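Local atomic coordinates of helix-turn-helix transcriptional regulator (Pseudomonas aeruginosa, PDB entry 5XHX), a protein that probably binds DNA as a LuxR-family transcriptional regulator, the part described here being its N-terminal ligand-binding domain, which precedes the helix-turn-helix domain. Residues A40-W45 with L145-F151; G97-L102 with T126-N132; P70-I74 with A121-V125; A46-D52 with E138-S144. All blocks are in the same frame, centred on the assembly; numbering follows the deposited sequence.

Interaction 1: A40-W45 with L145-F151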
loop_
_atom_site.group_PDB
_atom_site.type_symbol
_atom_site.label_atom_id
_atom_site.label_comp_id
_atom_site.label_asym_id
_atom_site.label_seq_id
_atom_site.Cartn_x
_atom_site.Cartn_y
_atom_site.Cartn_z
ATOM N N ALA A 40 11.006 -17.274 0.135
ATOM C CA ALA A 40 12.399 -17.456 -0.249
ATOM C C ALA A 40 13.260 -17.408 1.002
ATOM O O ALA A 40 12.840 -16.862 2.027
ATOM C CB ALA A 40 12.839 -16.374 -1.254
ATOM N N PRO A 41 14.552 -17.977 0.941
ATOM C CA PRO A 41 15.454 -17.950 2.115
ATOM C C PRO A 41 16.171 -16.616 2.284
ATOM O O PRO A 41 17.385 -16.483 2.097
ATOM C CB PRO A 41 16.420 -19.095 1.806
ATOM C CG PRO A 41 16.520 -19.080 0.325
ATOM C CD PRO A 41 15.118 -18.781 -0.159
ATOM N N VAL A 42 15.412 -15.599 2.676
ATOM C CA VAL A 42 15.974 -14.291 3.001
ATOM C C VAL A 42 16.599 -14.373 4.393
ATOM O O VAL A 42 15.894 -14.492 5.394
ATOM C CB VAL A 42 14.905 -13.196 2.938
ATOM C CG1 VAL A 42 15.493 -11.854 3.384
ATOM C CG2 VAL A 42 14.285 -13.125 1.528
ATOM N N ASP A 43 17.927 -14.296 4.461
ATOM C CA ASP A 43 18.628 -14.351 5.737
ATOM C C ASP A 43 19.107 -12.993 6.217
ATOM O O ASP A 43 19.399 -12.842 7.404
ATOM C CB ASP A 43 19.833 -15.287 5.640
ATOM C CG ASP A 43 19.429 -16.711 5.347
ATOM O OD1 ASP A 43 18.410 -17.152 5.910
ATOM O OD2 ASP A 43 20.115 -17.373 4.542
ATOM N N ASN A 44 19.221 -12.017 5.323
ATOM C CA ASN A 44 19.602 -10.665 5.698
ATOM C C ASN A 44 18.957 -9.728 4.684
ATOM O O ASN A 44 18.462 -10.160 3.639
ATOM C CB ASN A 44 21.134 -10.511 5.746
ATOM C CG ASN A 44 21.603 -9.492 6.799
ATOM O OD1 ASN A 44 20.949 -8.467 7.031
ATOM N ND2 ASN A 44 22.753 -9.772 7.435
ATOM N N TRP A 45 18.946 -8.439 5.007
ATOM C CA TRP A 45 18.330 -7.472 4.109
ATOM C C TRP A 45 18.837 -6.090 4.465
ATOM O O TRP A 45 19.292 -5.844 5.587
ATOM C CB TRP A 45 16.800 -7.529 4.178
ATOM C CG TRP A 45 16.269 -7.399 5.565
ATOM C CD1 TRP A 45 15.964 -8.414 6.432
ATOM C CD2 TRP A 45 15.995 -6.182 6.258
ATOM N NE1 TRP A 45 15.519 -7.890 7.628
ATOM C CE2 TRP A 45 15.536 -6.526 7.546
ATOM C CE3 TRP A 45 16.107 -4.831 5.920
ATOM C CZ2 TRP A 45 15.173 -5.571 8.484
ATOM C CZ3 TRP A 45 15.762 -3.884 6.860
ATOM C CH2 TRP A 45 15.296 -4.259 8.125
ATOM N N LEU A 145 18.094 -8.236 -0.665
ATOM C CA LEU A 145 17.731 -9.424 0.096
ATOM C C LEU A 145 18.873 -10.412 -0.065
ATOM O O LEU A 145 19.185 -10.823 -1.190
ATOM C CB LEU A 145 16.418 -10.040 -0.405
ATOM C CG LEU A 145 15.201 -9.122 -0.541
ATOM C CD1 LEU A 145 14.063 -9.882 -1.241
ATOM C CD2 LEU A 145 14.745 -8.604 0.802
ATOM N N GLY A 146 19.510 -10.772 1.044
ATOM C CA GLY A 146 20.638 -11.688 0.983
ATOM C C GLY A 146 20.285 -13.064 1.507
ATOM O O GLY A 146 19.339 -13.202 2.287
ATOM N N SER A 147 21.022 -14.090 1.078
ATOM C CA SER A 147 20.826 -15.451 1.561
ATOM C C SER A 147 22.178 -16.089 1.839
ATOM O O SER A 147 23.147 -15.849 1.113
ATOM C CB SER A 147 20.068 -16.313 0.548
ATOM O OG SER A 147 19.732 -17.590 1.082
ATOM N N GLU A 148 22.229 -16.913 2.890
ATOM C CA GLU A 148 23.362 -17.812 3.085
ATOM C C GLU A 148 23.317 -19.017 2.148
ATOM O O GLU A 148 24.347 -19.669 1.953
ATOM C CB GLU A 148 23.431 -18.251 4.556
ATOM C CG GLU A 148 23.791 -17.083 5.494
ATOM C CD GLU A 148 23.515 -17.350 6.971
ATOM O OE1 GLU A 148 23.330 -18.524 7.359
ATOM O OE2 GLU A 148 23.478 -16.370 7.749
ATOM N N SER A 149 22.172 -19.306 1.530
ATOM C CA SER A 149 22.117 -20.261 0.430
ATOM C C SER A 149 21.896 -19.509 -0.890
ATOM O O SER A 149 22.138 -18.297 -0.974
ATOM C CB SER A 149 21.042 -21.322 0.718
ATOM O OG SER A 149 19.926 -20.766 1.387
ATOM N N ARG A 150 21.462 -20.222 -1.922
ATOM C CA ARG A 150 21.270 -19.629 -3.239
ATOM C C ARG A 150 19.789 -19.395 -3.508
ATOM O O ARG A 150 18.936 -20.183 -3.092
ATOM C CB ARG A 150 21.866 -20.515 -4.333
ATOM C CG ARG A 150 23.388 -20.557 -4.309
ATOM C CD ARG A 150 23.964 -21.750 -5.060
ATOM N NE ARG A 150 23.590 -23.033 -4.455
ATOM C CZ ARG A 150 23.918 -23.428 -3.222
ATOM N NH1 ARG A 150 24.663 -22.658 -2.431
ATOM N NH2 ARG A 150 23.505 -24.611 -2.782
ATOM N N PHE A 151 19.492 -18.290 -4.184
ATOM C CA PHE A 151 18.161 -18.070 -4.730
ATOM C C PHE A 151 18.081 -18.799 -6.059
ATOM O O PHE A 151 18.863 -18.504 -6.969
ATOM C CB PHE A 151 17.883 -16.577 -4.926
ATOM C CG PHE A 151 17.832 -15.790 -3.648
ATOM C CD1 PHE A 151 16.792 -15.964 -2.746
ATOM C CD2 PHE A 151 18.806 -14.854 -3.361
ATOM C CE1 PHE A 151 16.736 -15.227 -1.583
ATOM C CE2 PHE A 151 18.756 -14.107 -2.197
ATOM C CZ PHE A 151 17.718 -14.288 -1.312
HETATM O O HOH W 1 19.580 -19.849 3.825
#
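Asn-44 and Trp-45 pair antiparallel with Gly-146 and Leu-145, and a classic beta bulge sets both Asp-43 and Asn-44 against Gly-146, whose O accepts from Asp-43 N at 2.8 Å and from Asn-44 N at 3.3 Å. The two donors reach that oxygen differently: Asp-43 N lies in the carbonyl plane, whereas Asn-44 N sits 48° above it. Beyond the bulge, side chains take over from the sheet pairing. Ser-147 OG donates to Pro-41 O over 2.8 Å, in the carbonyl plane; with its OG anti to the backbone N (chi1 -173°), the same hydroxyl also accepts from Ser-149 N and closes an ST turn. Asp-43 OD2 takes Glu-148 N on its anti lone pair, at 2.7 Å, and a water joins OD2 to Ser-149 OG. The Glu-148 side chain crosses that of Asp-43 at about a right angle, and Asp-43 OD2 stays 4.4 Å from Glu-148 OE1. Apolar contact flanks these polar links. Ala-40 CB meets the edge of the Phe-151 ring, 4.1 Å from CE1, while Leu-145 CD2 touches both Val-42 CG1 and Trp-45 CB. Trp-45 extends to Trp-29 and Ala-33 of helix 28-36, and Leu-145 packs on Phe-159 of helix 153-173; on its other side, strand 140-147 pairs with strand 127-134 through Leu-145 with Val-129 and Ser-147 with Asp-127.

Interaction 2: G97-L102 with T126-N132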
loop_
_atom_site.group_PDB
_atom_site.type_symbol
_atom_site.label_atom_id
_atom_site.label_comp_id
_atom_site.label_asym_id
_atom_site.label_seq_id
_atom_site.Cartn_x
_atom_site.Cartn_y
_atom_site.Cartn_z
ATOM N N GLY A 97 16.087 0.516 -13.583
ATOM C CA GLY A 97 15.839 -0.284 -12.405
ATOM C C GLY A 97 15.376 -1.694 -12.775
ATOM O O GLY A 97 15.477 -2.144 -13.904
ATOM N N GLY A 98 14.845 -2.385 -11.776
ATOM C CA GLY A 98 14.393 -3.737 -12.006
ATOM C C GLY A 98 14.721 -4.665 -10.861
ATOM O O GLY A 98 14.829 -4.228 -9.707
ATOM N N LEU A 99 14.853 -5.954 -11.171
ATOM C CA LEU A 99 15.158 -6.989 -10.192
ATOM C C LEU A 99 16.464 -7.635 -10.613
ATOM O O LEU A 99 16.555 -8.164 -11.719
ATOM C CB LEU A 99 14.046 -8.044 -10.116
ATOM C CG LEU A 99 14.353 -9.211 -9.177
ATOM C CD1 LEU A 99 14.411 -8.754 -7.679
ATOM C CD2 LEU A 99 13.324 -10.299 -9.391
ATOM N N PHE A 100 17.466 -7.605 -9.738
ATOM C CA PHE A 100 18.792 -8.066 -10.107
ATOM C C PHE A 100 19.236 -9.204 -9.195
ATOM O O PHE A 100 19.035 -9.153 -7.985
ATOM C CB PHE A 100 19.794 -6.890 -10.080
ATOM C CG PHE A 100 19.505 -5.834 -11.127
ATOM C CD1 PHE A 100 19.880 -6.025 -12.454
ATOM C CD2 PHE A 100 18.831 -4.680 -10.791
ATOM C CE1 PHE A 100 19.597 -5.057 -13.422
ATOM C CE2 PHE A 100 18.545 -3.707 -11.754
ATOM C CZ PHE A 100 18.934 -3.891 -13.059
ATOM N N HIS A 101 19.846 -10.219 -9.801
ATOM C CA HIS A 101 20.393 -11.384 -9.115
ATOM C C HIS A 101 21.914 -11.349 -9.239
ATOM O O HIS A 101 22.446 -11.141 -10.334
ATOM C CB HIS A 101 19.829 -12.679 -9.723
ATOM C CG HIS A 101 20.114 -13.914 -8.918
ATOM N ND1 HIS A 101 19.954 -15.184 -9.430
ATOM C CD2 HIS A 101 20.539 -14.075 -7.640
ATOM C CE1 HIS A 101 20.275 -16.073 -8.508
ATOM N NE2 HIS A 101 20.632 -15.428 -7.413
ATOM N N LEU A 102 22.600 -11.555 -8.112
ATOM C CA LEU A 102 24.053 -11.401 -8.011
ATOM C C LEU A 102 24.826 -11.971 -9.204
ATOM O O LEU A 102 25.600 -11.259 -9.858
ATOM C CB LEU A 102 24.536 -12.056 -6.710
ATOM C CG LEU A 102 26.059 -12.007 -6.519
ATOM C CD1 LEU A 102 26.523 -10.539 -6.334
ATOM C CD2 LEU A 102 26.481 -12.866 -5.344
ATOM N N THR A 126 26.196 -15.442 0.928
ATOM C CA THR A 126 26.257 -16.296 -0.259
ATOM C C THR A 126 25.615 -15.710 -1.516
ATOM O O THR A 126 26.288 -15.598 -2.545
ATOM C CB THR A 126 25.627 -17.666 0.032
ATOM O OG1 THR A 126 26.399 -18.345 1.031
ATOM C CG2 THR A 126 25.601 -18.512 -1.220
ATOM N N ASP A 127 24.320 -15.375 -1.473
ATOM C CA ASP A 127 23.613 -14.897 -2.657
ATOM C C ASP A 127 22.844 -13.632 -2.319
ATOM O O ASP A 127 22.580 -13.331 -1.155
ATOM C CB ASP A 127 22.650 -15.968 -3.218
ATOM C CG ASP A 127 22.339 -15.772 -4.703
ATOM O OD1 ASP A 127 22.888 -14.839 -5.352
ATOM O OD2 ASP A 127 21.545 -16.568 -5.231
ATOM N N GLU A 128 22.474 -12.889 -3.359
ATOM C CA GLU A 128 21.794 -11.622 -3.149
ATOM C C GLU A 128 20.866 -11.347 -4.320
ATOM O O GLU A 128 21.207 -11.642 -5.469
ATOM C CB GLU A 128 22.798 -10.463 -3.009
ATOM C CG GLU A 128 22.212 -9.213 -2.374
ATOM C CD GLU A 128 23.226 -8.070 -2.244
ATOM O OE1 GLU A 128 22.803 -6.897 -2.033
ATOM O OE2 GLU A 128 24.440 -8.343 -2.372
ATOM N N VAL A 129 19.711 -10.745 -4.025
ATOM C CA VAL A 129 18.912 -10.089 -5.052
ATOM C C VAL A 129 18.604 -8.694 -4.552
ATOM O O VAL A 129 18.670 -8.412 -3.361
ATOM C CB VAL A 129 17.590 -10.819 -5.390
ATOM C CG1 VAL A 129 17.856 -12.221 -5.867
ATOM C CG2 VAL A 129 16.651 -10.809 -4.164
ATOM N N GLN A 130 18.222 -7.831 -5.481
ATOM C CA GLN A 130 17.890 -6.462 -5.132
ATOM C C GLN A 130 16.765 -5.976 -6.034
ATOM O O GLN A 130 16.840 -6.133 -7.254
ATOM C CB GLN A 130 19.135 -5.577 -5.288
ATOM C CG GLN A 130 19.052 -4.206 -4.703
ATOM C CD GLN A 130 20.386 -3.490 -4.807
ATOM O OE1 GLN A 130 21.190 -3.508 -3.876
ATOM N NE2 GLN A 130 20.644 -2.918 -5.961
ATOM N N TYR A 131 15.753 -5.350 -5.437
ATOM C CA TYR A 131 14.818 -4.515 -6.189
ATOM C C TYR A 131 15.377 -3.099 -6.284
ATOM O O TYR A 131 15.695 -2.499 -5.254
ATOM C CB TYR A 131 13.450 -4.467 -5.506
ATOM C CG TYR A 131 12.637 -5.757 -5.547
ATOM C CD1 TYR A 131 11.793 -6.047 -6.625
ATOM C CD2 TYR A 131 12.694 -6.659 -4.496
ATOM C CE1 TYR A 131 11.023 -7.222 -6.638
ATOM C CE2 TYR A 131 11.938 -7.813 -4.492
ATOM C CZ TYR A 131 11.106 -8.089 -5.560
ATOM O OH TYR A 131 10.365 -9.234 -5.538
ATOM N N ASN A 132 15.472 -2.567 -7.509
ATOM C CA ASN A 132 15.995 -1.223 -7.785
ATOM C C ASN A 132 14.861 -0.339 -8.271
ATOM O O ASN A 132 14.243 -0.646 -9.296
ATOM C CB ASN A 132 17.069 -1.230 -8.874
ATOM C CG ASN A 132 18.392 -1.713 -8.394
ATOM O OD1 ASN A 132 18.467 -2.513 -7.468
ATOM N ND2 ASN A 132 19.467 -1.202 -9.006
#
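Strand 98-101, outermost in this chain's five-stranded antiparallel sheet, is held to strand 127-134 by backbone pairs and by a His-carboxylate hydrogen bond. Gly-98 with Asn-132 and Phe-100 with Gln-130 are the hydrogen-bonded pairs, and Leu-102 N extends the pattern to Glu-128 O at 3.0 Å. Between them, Leu-99 and His-101 share a face with Tyr-131 and Val-129. Leu-99 turns CG anti to its own N (chi1 176°), which carries CD1 over the centre of the Tyr-131 ring; this CH-pi contact is 3.8 Å from the centroid and 7° off the normal. Farther along, His-101 NE2 donates almost straight to Asp-127 OD2 at 2.6 Å. The oxygen lies in the imidazole plane, but the nitrogen meets it on the syn side, 20° out of the carboxylate plane. OD2 also accepts from Phe-151 N, which probably restrains the carboxylate further, and Glu-128 O stands at the ring edge, 3.3 Å from His-101 CD2. On the opposite face of the sheet, the Phe-100 ring and the Asn-132 amide are well inclined to each other, Phe-100 CE2 lying 3.8 Å from Asn-132 ND2, and Gln-130 NE2 donates to Asn-132 OD1. The arrangement is that of an edge strand of the antiparallel sheet in an alpha-beta-alpha sandwich, its Leu-99 and His-101 face covered by helix 153-173 and its Phe-100 face by helix 86-92.

Interaction 3: P70-I74 with A121-V125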
loop_
_atom_site.group_PDB
_atom_site.type_symbol
_atom_site.label_atom_id
_atom_site.label_comp_id
_atom_site.label_asym_id
_atom_site.label_seq_id
_atom_site.Cartn_x
_atom_site.Cartn_y
_atom_site.Cartn_z
ATOM N N PRO A 70 28.356 1.348 16.325
ATOM C CA PRO A 70 28.214 0.819 14.961
ATOM C C PRO A 70 29.426 0.004 14.535
ATOM O O PRO A 70 30.568 0.314 14.884
ATOM C CB PRO A 70 28.060 2.082 14.100
ATOM C CG PRO A 70 27.729 3.187 15.064
ATOM C CD PRO A 70 28.428 2.819 16.335
ATOM N N ASP A 71 29.157 -1.051 13.778
ATOM C CA ASP A 71 30.202 -1.828 13.127
ATOM C C ASP A 71 30.987 -0.927 12.176
ATOM O O ASP A 71 30.381 -0.281 11.305
ATOM C CB ASP A 71 29.564 -3.003 12.383
ATOM C CG ASP A 71 30.561 -3.821 11.565
ATOM O OD1 ASP A 71 31.790 -3.682 11.740
ATOM O OD2 ASP A 71 30.098 -4.627 10.729
ATOM N N PRO A 72 32.313 -0.824 12.323
ATOM C CA PRO A 72 33.096 -0.026 11.366
ATOM C C PRO A 72 32.969 -0.488 9.923
ATOM O O PRO A 72 33.349 0.269 9.021
ATOM C CB PRO A 72 34.537 -0.176 11.879
ATOM C CG PRO A 72 34.507 -1.387 12.784
ATOM C CD PRO A 72 33.153 -1.339 13.417
ATOM N N LEU A 73 32.457 -1.701 9.676
ATOM C CA LEU A 73 32.218 -2.147 8.309
ATOM C C LEU A 73 31.126 -1.339 7.622
ATOM O O LEU A 73 31.179 -1.159 6.404
ATOM C CB LEU A 73 31.841 -3.625 8.288
ATOM C CG LEU A 73 32.954 -4.602 7.954
ATOM C CD1 LEU A 73 32.414 -6.031 7.964
ATOM C CD2 LEU A 73 33.522 -4.233 6.594
ATOM N N ILE A 74 30.127 -0.867 8.370
ATOM C CA ILE A 74 29.072 -0.060 7.761
ATOM C C ILE A 74 29.639 1.270 7.280
ATOM O O ILE A 74 29.381 1.704 6.151
ATOM C CB ILE A 74 27.913 0.159 8.748
ATOM C CG1 ILE A 74 27.308 -1.181 9.187
ATOM C CG2 ILE A 74 26.863 1.065 8.122
ATOM C CD1 ILE A 74 26.605 -1.944 8.081
ATOM N N ALA A 121 31.039 -10.931 2.632
ATOM C CA ALA A 121 31.127 -12.177 3.384
ATOM C C ALA A 121 30.398 -12.081 4.714
ATOM O O ALA A 121 29.781 -13.058 5.155
ATOM C CB ALA A 121 32.596 -12.555 3.601
ATOM N N HIS A 122 30.402 -10.908 5.342
ATOM C CA HIS A 122 29.723 -10.790 6.623
ATOM C C HIS A 122 28.224 -10.526 6.479
ATOM O O HIS A 122 27.409 -11.209 7.109
ATOM C CB HIS A 122 30.369 -9.686 7.463
ATOM C CG HIS A 122 29.787 -9.568 8.836
ATOM N ND1 HIS A 122 28.676 -8.799 9.111
ATOM C CD2 HIS A 122 30.143 -10.146 10.007
ATOM C CE1 HIS A 122 28.382 -8.896 10.395
ATOM N NE2 HIS A 122 29.262 -9.703 10.962
ATOM N N TYR A 123 27.839 -9.547 5.653
ATOM C CA TYR A 123 26.459 -9.068 5.642
ATOM C C TYR A 123 25.555 -9.780 4.645
ATOM O O TYR A 123 24.330 -9.717 4.798
ATOM C CB TYR A 123 26.427 -7.559 5.364
ATOM C CG TYR A 123 26.815 -6.763 6.588
ATOM C CD1 TYR A 123 25.901 -6.563 7.626
ATOM C CD2 TYR A 123 28.094 -6.240 6.728
ATOM C CE1 TYR A 123 26.250 -5.849 8.762
ATOM C CE2 TYR A 123 28.454 -5.519 7.866
ATOM C CZ TYR A 123 27.527 -5.330 8.877
ATOM O OH TYR A 123 27.874 -4.621 10.011
ATOM N N VAL A 124 26.118 -10.443 3.636
ATOM C CA VAL A 124 25.355 -11.076 2.565
ATOM C C VAL A 124 25.584 -12.584 2.538
ATOM O O VAL A 124 24.634 -13.370 2.426
ATOM C CB VAL A 124 25.694 -10.446 1.195
ATOM C CG1 VAL A 124 24.824 -11.047 0.108
ATOM C CG2 VAL A 124 25.512 -8.931 1.257
ATOM N N VAL A 125 26.849 -13.006 2.641
ATOM C CA VAL A 125 27.297 -14.380 2.863
ATOM C C VAL A 125 27.348 -15.160 1.554
ATOM O O VAL A 125 28.438 -15.517 1.097
ATOM C CB VAL A 125 26.446 -15.114 3.921
ATOM C CG1 VAL A 125 27.040 -16.495 4.208
ATOM C CG2 VAL A 125 26.366 -14.295 5.201
#
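Tyr-123, at the end of helix 114-123, reaches with its hydroxyl to Asp-71, the N-cap residue of helix 72-81, so the contact joins the tail of one helix to the start of another. The polar part centres on the Asp-71 carboxylate, whose two oxygens have separate tasks. OD1 caps the helix by accepting from Leu-73 N at 2.9 Å, approached from well above the carboxylate plane, while OD2 accepts from Tyr-123 OH. That second bond is modelled very short, 2.3 Å, so its exact length is doubtful. The carboxylate and the phenol ring are nearly coplanar, 25° apart, and approach from opposite directions; CG of Asp-71 anti to the backbone N (chi1 175°) sends the acid toward the ring. Aromatic contacts come next: His-122 ND1 stands over the centre of one face of the Tyr-123 ring, 3.4 Å above its plane, and Tyr-119 of the same helix stacks with that ring. Leu-73 and Ile-74 make the apolar contacts to the same phenol. Leu-73 CB lies at the ring edge, near its plane, and Leu-73 CD1 continues to His-122 CB at 4.2 Å. Ile-74 crosses Tyr-123 at about a right angle, its CD1 coming to 3.6 Å from Tyr-123 CZ.

Interaction 4: A46-D52 with E138-S144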
loop_
_atom_site.group_PDB
_atom_site.type_symbol
_atom_site.label_atom_id
_atom_site.label_comp_id
_atom_site.label_asym_id
_atom_site.label_seq_id
_atom_site.Cartn_x
_atom_site.Cartn_y
_atom_site.Cartn_z
ATOM N N ALA A 46 18.756 -5.190 3.486
ATOM C CA ALA A 46 19.065 -3.788 3.700
ATOM C C ALA A 46 18.234 -2.966 2.724
ATOM O O ALA A 46 17.975 -3.401 1.601
ATOM C CB ALA A 46 20.562 -3.514 3.513
ATOM N N ALA A 47 17.793 -1.791 3.166
ATOM C CA ALA A 47 17.185 -0.810 2.279
ATOM C C ALA A 47 18.069 0.430 2.237
ATOM O O ALA A 47 18.473 0.943 3.286
ATOM C CB ALA A 47 15.766 -0.445 2.736
ATOM N N LEU A 48 18.360 0.917 1.034
ATOM C CA LEU A 48 19.317 2.008 0.886
ATOM C C LEU A 48 19.048 2.754 -0.414
ATOM O O LEU A 48 18.405 2.238 -1.331
ATOM C CB LEU A 48 20.774 1.489 0.934
ATOM C CG LEU A 48 21.373 0.551 -0.131
ATOM C CD1 LEU A 48 22.887 0.298 0.144
ATOM C CD2 LEU A 48 20.636 -0.811 -0.205
ATOM N N ILE A 49 19.573 3.975 -0.490
ATOM C CA ILE A 49 19.485 4.785 -1.696
ATOM C C ILE A 49 20.895 5.015 -2.222
ATOM O O ILE A 49 21.741 5.587 -1.521
ATOM C CB ILE A 49 18.758 6.113 -1.439
ATOM C CG1 ILE A 49 17.326 5.833 -0.938
ATOM C CG2 ILE A 49 18.760 6.970 -2.697
ATOM C CD1 ILE A 49 16.574 7.107 -0.455
ATOM N N PHE A 50 21.153 4.528 -3.435
ATOM C CA PHE A 50 22.378 4.823 -4.158
ATOM C C PHE A 50 22.215 6.133 -4.929
ATOM O O PHE A 50 21.104 6.521 -5.315
ATOM C CB PHE A 50 22.714 3.699 -5.143
ATOM C CG PHE A 50 23.117 2.396 -4.501
ATOM C CD1 PHE A 50 24.051 2.357 -3.480
ATOM C CD2 PHE A 50 22.570 1.196 -4.951
ATOM C CE1 PHE A 50 24.444 1.135 -2.916
ATOM C CE2 PHE A 50 22.947 -0.026 -4.393
ATOM C CZ PHE A 50 23.891 -0.068 -3.384
ATOM N N SER A 51 23.336 6.803 -5.170
ATOM C CA SER A 51 23.344 8.063 -5.899
ATOM C C SER A 51 24.770 8.327 -6.365
ATOM O O SER A 51 25.627 7.438 -6.326
ATOM C CB SER A 51 22.818 9.207 -5.028
ATOM O OG SER A 51 23.784 9.579 -4.053
ATOM N N ASP A 52 25.030 9.562 -6.796
ATOM C CA ASP A 52 26.393 9.960 -7.127
ATOM C C ASP A 52 27.199 10.367 -5.896
ATOM O O ASP A 52 28.378 10.699 -6.038
ATOM C CB ASP A 52 26.390 11.095 -8.155
ATOM C CG ASP A 52 25.935 10.641 -9.532
ATOM O OD1 ASP A 52 25.942 9.417 -9.815
ATOM O OD2 ASP A 52 25.565 11.513 -10.340
ATOM N N GLU A 138 19.146 10.750 -10.568
ATOM C CA GLU A 138 20.386 10.354 -9.906
ATOM C C GLU A 138 20.222 9.280 -8.840
ATOM O O GLU A 138 21.160 8.512 -8.617
ATOM C CB GLU A 138 21.068 11.571 -9.259
ATOM C CG GLU A 138 22.451 11.251 -8.657
ATOM C CD GLU A 138 22.834 12.199 -7.538
ATOM O OE1 GLU A 138 23.712 11.843 -6.714
ATOM O OE2 GLU A 138 22.247 13.302 -7.476
ATOM N N ARG A 139 19.083 9.206 -8.167
ATOM C CA ARG A 139 18.954 8.353 -6.999
ATOM C C ARG A 139 18.215 7.066 -7.350
ATOM O O ARG A 139 17.349 7.047 -8.231
ATOM C CB ARG A 139 18.247 9.105 -5.874
ATOM C CG ARG A 139 19.065 10.295 -5.353
ATOM C CD ARG A 139 18.321 10.995 -4.235
ATOM N NE ARG A 139 17.012 11.400 -4.715
ATOM C CZ ARG A 139 15.902 11.376 -3.985
ATOM N NH1 ARG A 139 15.935 10.957 -2.724
ATOM N NH2 ARG A 139 14.756 11.755 -4.533
ATOM N N THR A 140 18.598 5.978 -6.677
ATOM C CA THR A 140 17.982 4.666 -6.867
ATOM C C THR A 140 17.694 4.072 -5.498
ATOM O O THR A 140 18.624 3.822 -4.719
ATOM C CB THR A 140 18.882 3.717 -7.663
ATOM O OG1 THR A 140 19.344 4.362 -8.853
ATOM C CG2 THR A 140 18.109 2.443 -8.058
ATOM N N LEU A 141 16.415 3.849 -5.203
ATOM C CA LEU A 141 16.029 3.163 -3.974
ATOM C C LEU A 141 16.155 1.655 -4.167
ATOM O O LEU A 141 15.630 1.094 -5.133
ATOM C CB LEU A 141 14.600 3.538 -3.577
ATOM C CG LEU A 141 13.935 2.758 -2.440
ATOM C CD1 LEU A 141 14.677 2.984 -1.117
ATOM C CD2 LEU A 141 12.479 3.188 -2.276
ATOM N N CYS A 142 16.843 0.988 -3.243
ATOM C CA CYS A 142 17.144 -0.427 -3.425
ATOM C C CYS A 142 16.780 -1.210 -2.180
ATOM O O CYS A 142 17.043 -0.772 -1.053
ATOM C CB CYS A 142 18.618 -0.648 -3.741
ATOM S SG CYS A 142 19.148 0.172 -5.243
ATOM N N LEU A 143 16.181 -2.371 -2.392
ATOM C CA LEU A 143 15.923 -3.321 -1.328
ATOM C C LEU A 143 16.765 -4.540 -1.648
ATOM O O LEU A 143 16.494 -5.252 -2.619
ATOM C CB LEU A 143 14.437 -3.684 -1.218
ATOM C CG LEU A 143 14.198 -4.871 -0.272
ATOM C CD1 LEU A 143 14.642 -4.531 1.170
ATOM C CD2 LEU A 143 12.736 -5.296 -0.324
ATOM N N SER A 144 17.799 -4.759 -0.844
ATOM C CA SER A 144 18.673 -5.908 -1.006
ATOM C C SER A 144 18.174 -7.030 -0.114
ATOM O O SER A 144 17.848 -6.796 1.050
ATOM C CB SER A 144 20.118 -5.544 -0.629
ATOM O OG SER A 144 20.788 -6.701 -0.144
#
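The Phe-50 ring has Leu-48 CG above one face, offset toward the rim, and takes Cys-142 SG at an oblique angle, the sulfur 3.6 Å from CD2 and 61° off the ring normal. Tyr-88 of helix 86-92 adds an edge-to-face partner. With its SG anti to the carbonyl carbon (chi1 -60°), Cys-142 meets the ring, while its CB contacts Leu-48 CD2 at 4.1 Å. On the other face of the sheet, Ile-49 branches two ways: CG1 touches Leu-141 CD1 at 3.9 Å, and CG2 lies against Arg-139 CB. The guanidinium of Arg-139 is engaged by Asp-136. Six backbone bonds join Ala-46 to Ser-144, Leu-48 to Cys-142 and Phe-50 to Thr-140. Where the strands end, the extended Glu-138 side chain accepts Asp-52 N on the anti lone pair of OE1, at 2.6 Å. This brings two acids together, yet Arg-92 makes a salt bridge to Asp-52 OD1 and also binds the backbone O of Glu-138, which would probably ease the repulsion. Regular antiparallel pairing between inner strands of the sheet, with helices 28-36 and 86-92 packed on opposite faces, is typical of an alpha-beta-alpha sandwich such as the LuxR-type ligand-binding domain.

Interactions 1 and 4 are successive lengths of one strand pair, 44-50 with 140-147, their centres about 19 Å apart on opposite sides of the chain's centre. Interaction 2 adds the next strands of the same sheet, its centre about 11 Å from that of interaction 1 and 12 Å from that of interaction 4. Direct bonds join them: Thr-126 OG1 to Glu-148 O at 2.6 Å, and Glu-128 OE1 to Ser-144 OG at 2.8 Å. Interaction 3 lies outside the sheet, yet its second segment runs straight into strand 127-134, and Val-125 touches Glu-148 of interaction 1. Together the four join one antiparallel sheet to the helices beside it in the ligand-binding domain.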